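Local coordinates for transferrin (Manduca sexta, PDB 6WB6), which transports iron, binding one Fe(3+) ion per molecule in association with carbonate, at residues A[206-211]-A[219-224]; A[228-233]-A[259-264]; A[106-111]-A[129-134]; A[272-277]-A[316-321]. All coordinates share one frame; numbering follows the deposited sequence.

Contact 1 (A[206-211]-A[219-224])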
loop_
_atom_site.group_PDB
_atom_site.type_symbol
_atom_site.label_atom_id
_atom_site.label_comp_id
_atom_site.label_asym_id
_atom_site.label_seq_id
_atom_site.Cartn_x
_atom_site.Cartn_y
_atom_site.Cartn_z
ATOM N N GLY A 206 -3.825 25.410 -6.246
ATOM C CA GLY A 206 -5.262 25.425 -6.061
ATOM C C GLY A 206 -5.680 25.870 -4.676
ATOM O O GLY A 206 -6.731 26.487 -4.506
ATOM N N ALA A 207 -4.868 25.585 -3.666
ATOM C CA ALA A 207 -5.196 26.087 -2.341
ATOM C C ALA A 207 -5.195 27.606 -2.318
ATOM O O ALA A 207 -6.027 28.216 -1.655
ATOM C CB ALA A 207 -4.212 25.547 -1.315
ATOM N N LEU A 208 -4.254 28.241 -3.014
ATOM C CA LEU A 208 -4.282 29.695 -3.048
ATOM C C LEU A 208 -5.457 30.189 -3.889
ATOM O O LEU A 208 -6.050 31.217 -3.568
ATOM C CB LEU A 208 -2.942 30.246 -3.564
ATOM C CG LEU A 208 -1.761 29.870 -2.637
ATOM C CD1 LEU A 208 -0.442 29.780 -3.334
ATOM C CD2 LEU A 208 -1.687 30.868 -1.498
ATOM N N ARG A 209 -5.829 29.465 -4.941
ATOM C CA ARG A 209 -7.047 29.821 -5.677
ATOM C C ARG A 209 -8.285 29.629 -4.817
ATOM O O ARG A 209 -9.234 30.421 -4.887
ATOM C CB ARG A 209 -7.165 28.984 -6.949
ATOM C CG ARG A 209 -6.073 29.291 -7.950
ATOM C CD ARG A 209 -6.335 28.629 -9.270
ATOM N NE ARG A 209 -6.169 27.190 -9.155
ATOM C CZ ARG A 209 -5.097 26.512 -9.558
ATOM N NH1 ARG A 209 -4.070 27.129 -10.137
ATOM N NH2 ARG A 209 -5.059 25.196 -9.386
ATOM N N CYS A 210 -8.316 28.551 -4.035
ATOM C CA CYS A 210 -9.386 28.397 -3.065
ATOM C C CYS A 210 -9.457 29.625 -2.170
ATOM O O CYS A 210 -10.536 30.165 -1.917
ATOM C CB CYS A 210 -9.155 27.119 -2.250
ATOM S SG CYS A 210 -10.169 26.928 -0.776
ATOM N N LEU A 211 -8.306 30.113 -1.732
ATOM C CA LEU A 211 -8.263 31.267 -0.833
ATOM C C LEU A 211 -8.612 32.569 -1.567
ATOM O O LEU A 211 -9.377 33.399 -1.054
ATOM C CB LEU A 211 -6.870 31.345 -0.197
ATOM C CG LEU A 211 -6.520 32.564 0.684
ATOM C CD1 LEU A 211 -7.209 32.474 2.008
ATOM C CD2 LEU A 211 -5.029 32.713 0.912
ATOM N N ALA A 219 -5.126 29.230 3.774
ATOM C CA ALA A 219 -4.579 28.277 2.815
ATOM C C ALA A 219 -3.316 27.713 3.432
ATOM O O ALA A 219 -2.520 28.463 3.996
ATOM C CB ALA A 219 -4.257 28.928 1.465
ATOM N N PHE A 220 -3.183 26.397 3.407
ATOM C CA PHE A 220 -1.962 25.725 3.821
ATOM C C PHE A 220 -1.217 25.274 2.564
ATOM O O PHE A 220 -1.694 24.405 1.831
ATOM C CB PHE A 220 -2.289 24.547 4.740
ATOM C CG PHE A 220 -3.052 24.954 5.983
ATOM C CD1 PHE A 220 -2.399 25.548 7.041
ATOM C CD2 PHE A 220 -4.414 24.763 6.078
ATOM C CE1 PHE A 220 -3.092 25.920 8.183
ATOM C CE2 PHE A 220 -5.115 25.144 7.228
ATOM C CZ PHE A 220 -4.447 25.728 8.271
ATOM N N THR A 221 -0.056 25.865 2.312
ATOM C CA THR A 221 0.671 25.528 1.113
ATOM C C THR A 221 2.164 25.753 1.377
ATOM O O THR A 221 2.623 25.715 2.528
ATOM C CB THR A 221 0.067 26.329 -0.048
ATOM O OG1 THR A 221 0.724 25.992 -1.254
ATOM C CG2 THR A 221 0.154 27.854 0.224
ATOM N N LYS A 222 2.938 25.938 0.316
ATOM C CA LYS A 222 4.373 26.146 0.459
ATOM C C LYS A 222 4.775 27.430 -0.250
ATOM O O LYS A 222 4.051 27.962 -1.089
ATOM C CB LYS A 222 5.207 24.969 -0.063
ATOM C CG LYS A 222 5.140 24.702 -1.544
ATOM C CD LYS A 222 6.101 23.594 -1.955
ATOM C CE LYS A 222 5.771 23.078 -3.339
ATOM N NZ LYS A 222 6.392 21.738 -3.638
ATOM N N VAL A 223 5.971 27.899 0.096
ATOM C CA VAL A 223 6.388 29.251 -0.248
ATOM C C VAL A 223 6.462 29.415 -1.749
ATOM O O VAL A 223 6.012 30.417 -2.310
ATOM C CB VAL A 223 7.748 29.556 0.399
ATOM C CG1 VAL A 223 8.350 30.841 -0.182
ATOM C CG2 VAL A 223 7.567 29.628 1.870
ATOM N N ILE A 224 7.069 28.442 -2.420
ATOM C CA ILE A 224 7.425 28.639 -3.810
ATOM C C ILE A 224 6.172 28.821 -4.645
ATOM O O ILE A 224 6.135 29.672 -5.545
ATOM C CB ILE A 224 8.308 27.478 -4.304
ATOM C CG1 ILE A 224 8.785 27.747 -5.716
ATOM C CG2 ILE A 224 7.574 26.139 -4.239
ATOM C CD1 ILE A 224 9.941 26.834 -6.159
#
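Ala219 presents its methyl group to the helix, and three residues of 206-211 close round it. Its CB lies 3.7 Å from Ala207 O and 3.9 Å from Leu211 CD2, with the methyl of Ala207 beside it (CB to CB, 4.4 Å). With CG anti to the backbone N (chi1 174°), Leu211 sets CD2, along with CB, against the Ala219 methyl. One turn earlier, Leu208 meets Thr221 at about a right angle: the fork of the leucine, CG and both methyls, sits against the single methyl CG2, the closest pair being Leu208 CD2 and Thr221 CG2 at 3.9 Å. Thr221 divides its two branches between two tasks, CG2 facing Leu208 while OG1 hydrogen-bonds to Tyr204 O, in the first turn of helix 203-213.

The axes of 206-211 and 219-222 approach to 7.7 Å and run roughly antiparallel, at 148°, as a helix covering one face of the mixed sheet of this transferrin domain. Phe220 points the other way, toward helix 121-131. Cys210 adds a covalent tie to the sheet through its disulfide with Cys114. No hydrogen bond joins the two segments, so their fit rests on methyl-sized surfaces, while the hydroxyl of Thr221 links the strand to the backbone of Tyr204, a ligand of the iron.

Contact 2 (A[228-233]-A[259-264])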
loop_
_atom_site.group_PDB
_atom_site.type_symbol
_atom_site.label_atom_id
_atom_site.label_comp_id
_atom_site.label_asym_id
_atom_site.label_seq_id
_atom_site.Cartn_x
_atom_site.Cartn_y
_atom_site.Cartn_z
ATOM N N LYS A 228 5.136 32.359 -6.515
ATOM C CA LYS A 228 4.829 32.379 -7.941
ATOM C C LYS A 228 3.387 32.780 -8.205
ATOM O O LYS A 228 3.095 33.399 -9.234
ATOM C CB LYS A 228 5.096 31.016 -8.558
ATOM C CG LYS A 228 6.516 30.615 -8.445
ATOM C CD LYS A 228 6.792 29.325 -9.179
ATOM C CE LYS A 228 8.259 29.079 -9.162
ATOM N NZ LYS A 228 8.555 27.699 -9.592
ATOM N N PHE A 229 2.482 32.438 -7.295
ATOM C CA PHE A 229 1.089 32.827 -7.455
ATOM C C PHE A 229 0.990 34.332 -7.608
ATOM O O PHE A 229 0.134 34.824 -8.334
ATOM C CB PHE A 229 0.273 32.340 -6.249
ATOM C CG PHE A 229 -1.223 32.603 -6.345
ATOM C CD1 PHE A 229 -2.033 31.818 -7.145
ATOM C CD2 PHE A 229 -1.809 33.595 -5.590
ATOM C CE1 PHE A 229 -3.402 32.052 -7.204
ATOM C CE2 PHE A 229 -3.164 33.839 -5.648
ATOM C CZ PHE A 229 -3.959 33.072 -6.453
ATOM N N PHE A 230 1.883 35.067 -6.953
ATOM C CA PHE A 230 1.911 36.517 -6.999
ATOM C C PHE A 230 2.987 37.048 -7.927
ATOM O O PHE A 230 3.416 38.193 -7.774
ATOM C CB PHE A 230 2.105 37.055 -5.590
ATOM C CG PHE A 230 0.998 36.659 -4.643
ATOM C CD1 PHE A 230 -0.283 37.144 -4.814
ATOM C CD2 PHE A 230 1.239 35.794 -3.594
ATOM C CE1 PHE A 230 -1.276 36.785 -3.949
ATOM C CE2 PHE A 230 0.252 35.438 -2.738
ATOM C CZ PHE A 230 -1.011 35.927 -2.911
ATOM N N GLY A 231 3.464 36.221 -8.849
ATOM C CA GLY A 231 4.466 36.658 -9.808
ATOM C C GLY A 231 5.809 36.966 -9.197
ATOM O O GLY A 231 6.658 37.594 -9.846
ATOM N N LEU A 232 6.033 36.539 -7.969
ATOM C CA LEU A 232 7.263 36.933 -7.311
ATOM C C LEU A 232 8.401 35.993 -7.679
ATOM O O LEU A 232 8.168 34.832 -8.032
ATOM C CB LEU A 232 7.071 36.950 -5.809
ATOM C CG LEU A 232 6.134 38.066 -5.355
ATOM C CD1 LEU A 232 5.788 37.875 -3.892
ATOM C CD2 LEU A 232 6.787 39.405 -5.554
ATOM N N PRO A 233 9.639 36.478 -7.624
ATOM C CA PRO A 233 10.778 35.604 -7.901
ATOM C C PRO A 233 11.019 34.651 -6.753
ATOM O O PRO A 233 10.727 34.953 -5.594
ATOM C CB PRO A 233 11.942 36.581 -8.048
ATOM C CG PRO A 233 11.589 37.680 -7.137
ATOM C CD PRO A 233 10.091 37.824 -7.224
ATOM N N ALA A 259 2.950 38.468 8.282
ATOM C CA ALA A 259 4.168 38.881 7.606
ATOM C C ALA A 259 3.868 39.018 6.121
ATOM O O ALA A 259 3.075 38.238 5.581
ATOM C CB ALA A 259 5.294 37.861 7.807
ATOM N N PRO A 260 4.470 39.976 5.432
ATOM C CA PRO A 260 4.196 40.101 4.000
ATOM C C PRO A 260 4.705 38.902 3.221
ATOM O O PRO A 260 5.730 38.299 3.549
ATOM C CB PRO A 260 4.936 41.381 3.604
ATOM C CG PRO A 260 5.934 41.602 4.696
ATOM C CD PRO A 260 5.293 41.088 5.932
ATOM N N ILE A 261 3.950 38.566 2.178
ATOM C CA ILE A 261 4.397 37.606 1.182
ATOM C C ILE A 261 5.691 38.073 0.525
ATOM O O ILE A 261 6.553 37.256 0.176
ATOM C CB ILE A 261 3.279 37.395 0.140
ATOM C CG1 ILE A 261 1.968 36.966 0.815
ATOM C CG2 ILE A 261 3.670 36.368 -0.847
ATOM C CD1 ILE A 261 2.075 35.741 1.692
ATOM N N THR A 262 5.855 39.388 0.349
ATOM C CA THR A 262 7.045 39.896 -0.325
ATOM C C THR A 262 8.296 39.772 0.529
ATOM O O THR A 262 9.395 40.024 0.030
ATOM C CB THR A 262 6.865 41.374 -0.747
ATOM O OG1 THR A 262 6.144 42.089 0.260
ATOM C CG2 THR A 262 6.112 41.486 -2.069
ATOM N N GLY A 263 8.167 39.403 1.797
ATOM C CA GLY A 263 9.308 39.219 2.661
ATOM C C GLY A 263 9.647 37.745 2.839
ATOM O O GLY A 263 9.062 36.853 2.237
ATOM N N LYS A 264 10.632 37.506 3.687
ATOM C CA LYS A 264 10.956 36.145 4.061
ATOM C C LYS A 264 9.766 35.525 4.789
ATOM O O LYS A 264 9.226 36.104 5.736
ATOM C CB LYS A 264 12.214 36.142 4.934
ATOM C CG LYS A 264 12.728 34.751 5.367
ATOM C CD LYS A 264 12.453 34.469 6.854
ATOM C CE LYS A 264 13.688 33.948 7.583
ATOM N NZ LYS A 264 14.064 32.586 7.104
#
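Phe230 and Leu232 rest on Ile261 just where helix 223-229 ends in a Schellman motif, and this termination turns the chain so that both side chains face the loop after strand 258-260. Lys228 opens 228-233 from the last turn of the helix; its carbonyl accepts the N-H of Gly231 at 2.9 Å (Gly231 N to Lys228 O), while its ammonium pairs with Glu82. Phe229 looks back into the protein, where its ring packs on helix 203-213.

Phe230 is the first residue to leave helical geometry. With its CG turned anti to the carbonyl carbon (chi1 -61°), its CD2 lies 3.7 Å from Ile261 CG2, with CE2 just behind, the methyl approaching the ring obliquely and the side chains crossing at about a right angle. Phe249 meets the same ring from the sheet. Gly231 follows as the C-prime residue, with phi at 67°, a value that favours glycine; the second bond of the motif runs from Leu232 N to Arg227 O. Leu232 then leans out across the type I turn Pro260 to Gly263, its CD1 touching Ile261 CG2 at 4.0 Å.

This is a wholly apolar meeting between a helix end and a turn, graded from buried Phe230 and Ile261 to exposed Thr262. At that outer end Thr262 CG2 lies equally far from both leucine methyls, 4.1 Å from Leu232 CD1 and from Leu232 CD2.

Contact 3 (A[106-111]-A[129-134])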
loop_
_atom_site.group_PDB
_atom_site.type_symbol
_atom_site.label_atom_id
_atom_site.label_comp_id
_atom_site.label_asym_id
_atom_site.label_seq_id
_atom_site.Cartn_x
_atom_site.Cartn_y
_atom_site.Cartn_z
ATOM N N ASP A 106 -4.958 29.967 17.450
ATOM C CA ASP A 106 -6.218 29.433 17.943
ATOM C C ASP A 106 -7.388 29.929 17.105
ATOM O O ASP A 106 -8.412 29.251 16.995
ATOM C CB ASP A 106 -6.421 29.824 19.403
ATOM C CG ASP A 106 -5.527 29.057 20.337
ATOM O OD1 ASP A 106 -4.737 28.232 19.844
ATOM O OD2 ASP A 106 -5.612 29.273 21.565
ATOM N N GLN A 107 -7.252 31.096 16.514
ATOM C CA GLN A 107 -8.310 31.712 15.737
ATOM C C GLN A 107 -8.410 31.156 14.333
ATOM O O GLN A 107 -9.211 31.657 13.538
ATOM C CB GLN A 107 -8.088 33.219 15.721
ATOM C CG GLN A 107 -8.335 33.826 17.116
ATOM C CD GLN A 107 -7.600 35.115 17.333
ATOM O OE1 GLN A 107 -7.351 35.863 16.396
ATOM N NE2 GLN A 107 -7.234 35.384 18.578
ATOM N N LEU A 108 -7.631 30.125 14.004
ATOM C CA LEU A 108 -7.896 29.403 12.770
ATOM C C LEU A 108 -9.182 28.609 12.884
ATOM O O LEU A 108 -9.742 28.201 11.860
ATOM C CB LEU A 108 -6.720 28.484 12.413
ATOM C CG LEU A 108 -5.462 29.234 11.925
ATOM C CD1 LEU A 108 -4.322 28.273 11.649
ATOM C CD2 LEU A 108 -5.761 30.102 10.680
ATOM N N LYS A 109 -9.672 28.438 14.108
ATOM C CA LYS A 109 -10.895 27.682 14.343
ATOM C C LYS A 109 -12.062 28.375 13.669
ATOM O O LYS A 109 -12.185 29.597 13.718
ATOM C CB LYS A 109 -11.189 27.557 15.843
ATOM C CG LYS A 109 -12.519 26.813 16.163
ATOM C CD LYS A 109 -12.805 26.806 17.671
ATOM C CE LYS A 109 -13.317 25.436 18.207
ATOM N NZ LYS A 109 -14.580 24.948 17.561
ATOM N N GLY A 110 -12.930 27.584 13.060
ATOM C CA GLY A 110 -14.092 28.112 12.415
ATOM C C GLY A 110 -13.843 28.706 11.050
ATOM O O GLY A 110 -14.801 29.152 10.406
ATOM N N LEU A 111 -12.605 28.710 10.573
ATOM C CA LEU A 111 -12.321 29.286 9.270
ATOM C C LEU A 111 -12.627 28.287 8.160
ATOM O O LEU A 111 -12.663 27.073 8.374
ATOM C CB LEU A 111 -10.868 29.721 9.172
ATOM C CG LEU A 111 -10.392 30.847 10.078
ATOM C CD1 LEU A 111 -8.942 31.125 9.727
ATOM C CD2 LEU A 111 -11.196 32.082 9.928
ATOM N N THR A 129 0.102 18.340 12.651
ATOM C CA THR A 129 1.142 18.208 13.662
ATOM C C THR A 129 1.169 19.411 14.586
ATOM O O THR A 129 1.348 19.260 15.799
ATOM C CB THR A 129 2.532 18.008 12.992
ATOM O OG1 THR A 129 2.551 16.777 12.263
ATOM C CG2 THR A 129 3.670 17.965 14.030
ATOM N N MET A 130 1.016 20.616 14.031
ATOM C CA MET A 130 1.157 21.842 14.820
ATOM C C MET A 130 -0.129 22.195 15.555
ATOM O O MET A 130 -0.097 22.525 16.740
ATOM C CB MET A 130 1.573 23.015 13.913
ATOM C CG MET A 130 2.928 22.796 13.202
ATOM S SD MET A 130 4.128 22.134 14.403
ATOM C CE MET A 130 5.474 21.615 13.345
ATOM N N LEU A 131 -1.262 22.162 14.857
ATOM C CA LEU A 131 -2.533 22.531 15.477
ATOM C C LEU A 131 -2.877 21.619 16.644
ATOM O O LEU A 131 -3.407 22.080 17.667
ATOM C CB LEU A 131 -3.654 22.475 14.450
ATOM C CG LEU A 131 -3.526 23.441 13.274
ATOM C CD1 LEU A 131 -4.708 23.247 12.370
ATOM C CD2 LEU A 131 -3.442 24.881 13.730
ATOM N N MET A 132 -2.602 20.320 16.507
ATOM C CA MET A 132 -2.957 19.378 17.554
ATOM C C MET A 132 -2.271 19.697 18.869
ATOM O O MET A 132 -2.668 19.159 19.905
ATOM C CB MET A 132 -2.598 17.952 17.132
ATOM C CG MET A 132 -1.098 17.656 17.094
ATOM S SD MET A 132 -0.809 15.919 16.774
ATOM C CE MET A 132 -1.303 15.303 18.381
ATOM N N LYS A 133 -1.219 20.509 18.842
ATOM C CA LYS A 133 -0.620 20.985 20.070
ATOM C C LYS A 133 -1.449 22.061 20.750
ATOM O O LYS A 133 -1.005 22.612 21.761
ATOM C CB LYS A 133 0.767 21.564 19.790
ATOM C CG LYS A 133 1.712 20.662 19.037
ATOM C CD LYS A 133 3.061 21.291 19.034
ATOM C CE LYS A 133 3.998 20.537 18.137
ATOM N NZ LYS A 133 4.890 21.495 17.461
ATOM N N ARG A 134 -2.604 22.420 20.204
ATOM C CA ARG A 134 -3.360 23.563 20.691
ATOM C C ARG A 134 -4.641 23.059 21.323
ATOM O O ARG A 134 -5.371 22.267 20.717
ATOM C CB ARG A 134 -3.658 24.549 19.566
ATOM C CG ARG A 134 -2.446 24.894 18.758
ATOM C CD ARG A 134 -2.723 26.063 17.878
ATOM N NE ARG A 134 -2.593 27.312 18.611
ATOM C CZ ARG A 134 -1.451 27.974 18.751
ATOM N NH1 ARG A 134 -0.340 27.485 18.220
ATOM N NH2 ARG A 134 -1.418 29.120 19.436
#
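Asp106 and Arg134 meet where a 3-10 segment that includes 106-108 passes the type I turn Leu131 to Arg134 at the C-terminal end of helix 121-131, their CA atoms 7.1 Å apart. The carboxylate and guanidinium form a salt bridge through a single short, nearly straight hydrogen bond: Arg134 NE donates to Asp106 OD1 at 2.6 Å with an N-H...O angle of 175°. OD1 lies almost within the guanidinium plane and is met nearly end-on to its C-O bond, but the two flat groups are twisted 73° apart, so this is no two-bond pairing. The arginine chain bends at chi3 (82°), which brings NE round to the acid, while NH2 makes a weak hydrogen bond to Asn104.

In the transferrin lobe this loop leads from strand 90-97 to strand 112-114, and the helix it meets is the one whose beginning lines the carbonate pocket; the contact lies at its far end. A lysine in place of Arg134 has no NE to meet OD1 in plane, and would probably leave Asp106 with a charge partner less fixed in direction and Asn104 without its weak bond. On the buried side of the ion pair, Leu108 and Leu131 cross at about a right angle and touch by one methyl each, Leu108 CD1 to Leu131 CD2 at 4.1 Å. Leu108 also packs on Phe158 of helix 147-158 and Val218 of strand 218-222.

Contact 4 (A[272-277]-A[316-321])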
loop_
_atom_site.group_PDB
_atom_site.type_symbol
_atom_site.label_atom_id
_atom_site.label_comp_id
_atom_site.label_asym_id
_atom_site.label_seq_id
_atom_site.Cartn_x
_atom_site.Cartn_y
_atom_site.Cartn_z
ATOM N N PRO A 272 12.279 18.454 4.590
ATOM C CA PRO A 272 13.702 18.464 4.268
ATOM C C PRO A 272 13.943 17.827 2.915
ATOM O O PRO A 272 13.138 17.030 2.429
ATOM C CB PRO A 272 14.333 17.624 5.387
ATOM C CG PRO A 272 13.231 17.376 6.391
ATOM C CD PRO A 272 11.976 17.413 5.597
ATOM N N TRP A 273 15.052 18.225 2.301
ATOM C CA TRP A 273 15.513 17.589 1.076
ATOM C C TRP A 273 15.836 16.129 1.313
ATOM O O TRP A 273 16.287 15.737 2.389
ATOM C CB TRP A 273 16.786 18.241 0.573
ATOM C CG TRP A 273 16.686 19.656 0.116
ATOM C CD1 TRP A 273 17.260 20.728 0.702
ATOM C CD2 TRP A 273 16.017 20.136 -1.053
ATOM N NE1 TRP A 273 16.991 21.862 -0.019
ATOM C CE2 TRP A 273 16.227 21.526 -1.106
ATOM C CE3 TRP A 273 15.251 19.529 -2.052
ATOM C CZ2 TRP A 273 15.704 22.328 -2.126
ATOM C CZ3 TRP A 273 14.722 20.331 -3.073
ATOM C CH2 TRP A 273 14.954 21.717 -3.098
ATOM N N GLN A 274 15.686 15.341 0.261
ATOM C CA GLN A 274 16.265 14.018 0.244
ATOM C C GLN A 274 17.771 14.131 0.061
ATOM O O GLN A 274 18.312 15.207 -0.239
ATOM C CB GLN A 274 15.710 13.180 -0.897
ATOM C CG GLN A 274 14.243 13.268 -1.119
ATOM C CD GLN A 274 13.945 13.158 -2.578
ATOM O OE1 GLN A 274 14.465 13.928 -3.374
ATOM N NE2 GLN A 274 13.144 12.171 -2.948
ATOM N N GLY A 275 18.452 12.998 0.211
ATOM C CA GLY A 275 19.882 12.970 -0.038
ATOM C C GLY A 275 20.501 11.607 0.184
ATOM O O GLY A 275 19.868 10.581 -0.072
ATOM N N LEU A 276 21.746 11.585 0.644
ATOM C CA LEU A 276 22.483 10.349 0.871
ATOM C C LEU A 276 22.841 10.255 2.342
ATOM O O LEU A 276 23.217 11.254 2.964
ATOM C CB LEU A 276 23.771 10.276 0.049
ATOM C CG LEU A 276 23.669 10.520 -1.450
ATOM C CD1 LEU A 276 25.077 10.758 -2.024
ATOM C CD2 LEU A 276 22.965 9.326 -2.088
ATOM N N ILE A 277 22.722 9.054 2.879
ATOM C CA ILE A 277 23.084 8.753 4.253
ATOM C C ILE A 277 24.206 7.718 4.209
ATOM O O ILE A 277 24.228 6.853 3.329
ATOM C CB ILE A 277 21.841 8.253 5.027
ATOM C CG1 ILE A 277 21.964 8.517 6.539
ATOM C CG2 ILE A 277 21.590 6.794 4.714
ATOM C CD1 ILE A 277 20.773 7.986 7.378
ATOM N N GLU A 316 14.026 14.062 -11.929
ATOM C CA GLU A 316 14.122 15.106 -12.948
ATOM C C GLU A 316 14.137 16.487 -12.307
ATOM O O GLU A 316 14.972 17.332 -12.650
ATOM C CB GLU A 316 12.970 14.984 -13.945
ATOM N N LYS A 317 13.261 16.710 -11.331
ATOM C CA LYS A 317 13.130 18.009 -10.686
ATOM C C LYS A 317 14.192 18.249 -9.626
ATOM O O LYS A 317 14.513 19.413 -9.346
ATOM C CB LYS A 317 11.726 18.126 -10.069
ATOM C CG LYS A 317 10.620 18.380 -11.100
ATOM C CD LYS A 317 9.261 17.842 -10.662
ATOM C CE LYS A 317 8.416 18.897 -9.954
ATOM N NZ LYS A 317 7.330 19.458 -10.830
ATOM N N ILE A 318 14.756 17.183 -9.052
ATOM C CA ILE A 318 15.595 17.270 -7.854
ATOM C C ILE A 318 16.882 16.499 -8.140
ATOM O O ILE A 318 16.970 15.289 -7.897
ATOM C CB ILE A 318 14.886 16.718 -6.614
ATOM C CG1 ILE A 318 13.573 17.470 -6.374
ATOM C CG2 ILE A 318 15.767 16.834 -5.401
ATOM C CD1 ILE A 318 12.819 16.964 -5.154
ATOM N N HIS A 319 17.905 17.204 -8.640
ATOM C CA HIS A 319 19.205 16.568 -8.817
ATOM C C HIS A 319 20.369 17.538 -8.695
ATOM O O HIS A 319 21.447 17.237 -9.214
ATOM C CB HIS A 319 19.315 15.857 -10.165
ATOM C CG HIS A 319 19.162 16.763 -11.346
ATOM N ND1 HIS A 319 17.976 16.897 -12.033
ATOM C CD2 HIS A 319 20.052 17.568 -11.968
ATOM C CE1 HIS A 319 18.143 17.748 -13.031
ATOM N NE2 HIS A 319 19.395 18.169 -13.013
ATOM N N HIS A 320 20.196 18.666 -8.016
ATOM C CA HIS A 320 21.326 19.508 -7.655
ATOM C C HIS A 320 21.930 18.954 -6.373
ATOM O O HIS A 320 21.340 19.054 -5.293
ATOM C CB HIS A 320 20.918 20.966 -7.472
ATOM C CG HIS A 320 22.075 21.862 -7.148
ATOM N ND1 HIS A 320 22.828 22.482 -8.121
ATOM C CD2 HIS A 320 22.633 22.207 -5.963
ATOM C CE1 HIS A 320 23.796 23.178 -7.548
ATOM N NE2 HIS A 320 23.690 23.041 -6.239
ATOM N N VAL A 321 23.088 18.342 -6.489
ATOM C CA VAL A 321 23.753 17.770 -5.329
ATOM C C VAL A 321 24.457 18.903 -4.598
ATOM O O VAL A 321 25.255 19.631 -5.190
ATOM C CB VAL A 321 24.728 16.671 -5.763
ATOM C CG1 VAL A 321 25.397 15.997 -4.566
ATOM C CG2 VAL A 321 23.972 15.659 -6.596
#
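Ile318 is the one residue of 316-321 that closes on the other segment, and it does so between Trp273 and Gln274. Its CG2 methyl, anti to the backbone N (chi1 of the CG1 branch -58°), touches both: 3.8 Å to Gln274 OE1 and 4.3 Å to Trp273 CE3, the six-membered part of the indole. Ile318 CD1 also comes within 3.9 Å of Gln274 OE1, so the amide oxygen rests over two methyls of the isoleucine, the side chains crossing at about a right angle. A bend at chi2 (146°) turns the amide so that OE1 faces Ile318 while NE2 hydrogen-bonds to Asp57 OD1.

Both segments lead into the antiparallel four-stranded sheet of the N-terminal half, but as strands 275-279 and 320-327 they are not neighbours: strand 72-79 runs between them. The contact bridges across strand 72-79 where the chain enters the strands on its two sides, beside a classic beta bulge where His319 and His320 both face Arg79. Asp57 is a predicted iron ligand, although the metal seen here is held by Tyr90 and Tyr204, and the side chain of Ile318 is about 10 Å from the iron. Trp273 is tied down elsewhere, its NE1 bonded to Ala86 O.

The outer side is looser. Glu316 and Lys317 lie exposed ahead of Ile318, without touching 272-277, and the side chain of Glu316 is not modelled beyond CB.

Contacts 1 and 4 are buried, whereas contacts 2 and 3 run from the interior to the surface. Contacts 1 and 2 share helix 223-229 and meet directly, Leu208 CD1 lying 3.9 Å from Phe229 CB; contact 1 also reaches contact 3, through Phe220 CZ and Leu108 CD1 at 4.2 Å. Contact 4 touches none of them and belongs to the four-stranded antiparallel sheet of the N-terminal half, not to the mixed sheet, its centre about 24 Å from that of contact 1. Their chemistry follows their place: methyl groups in contact 1, an aromatic ring and aliphatic branches in contact 2, an outer salt bridge over leucines in contact 3, and an isoleucine between an indole and an amide oxygen in contact 4.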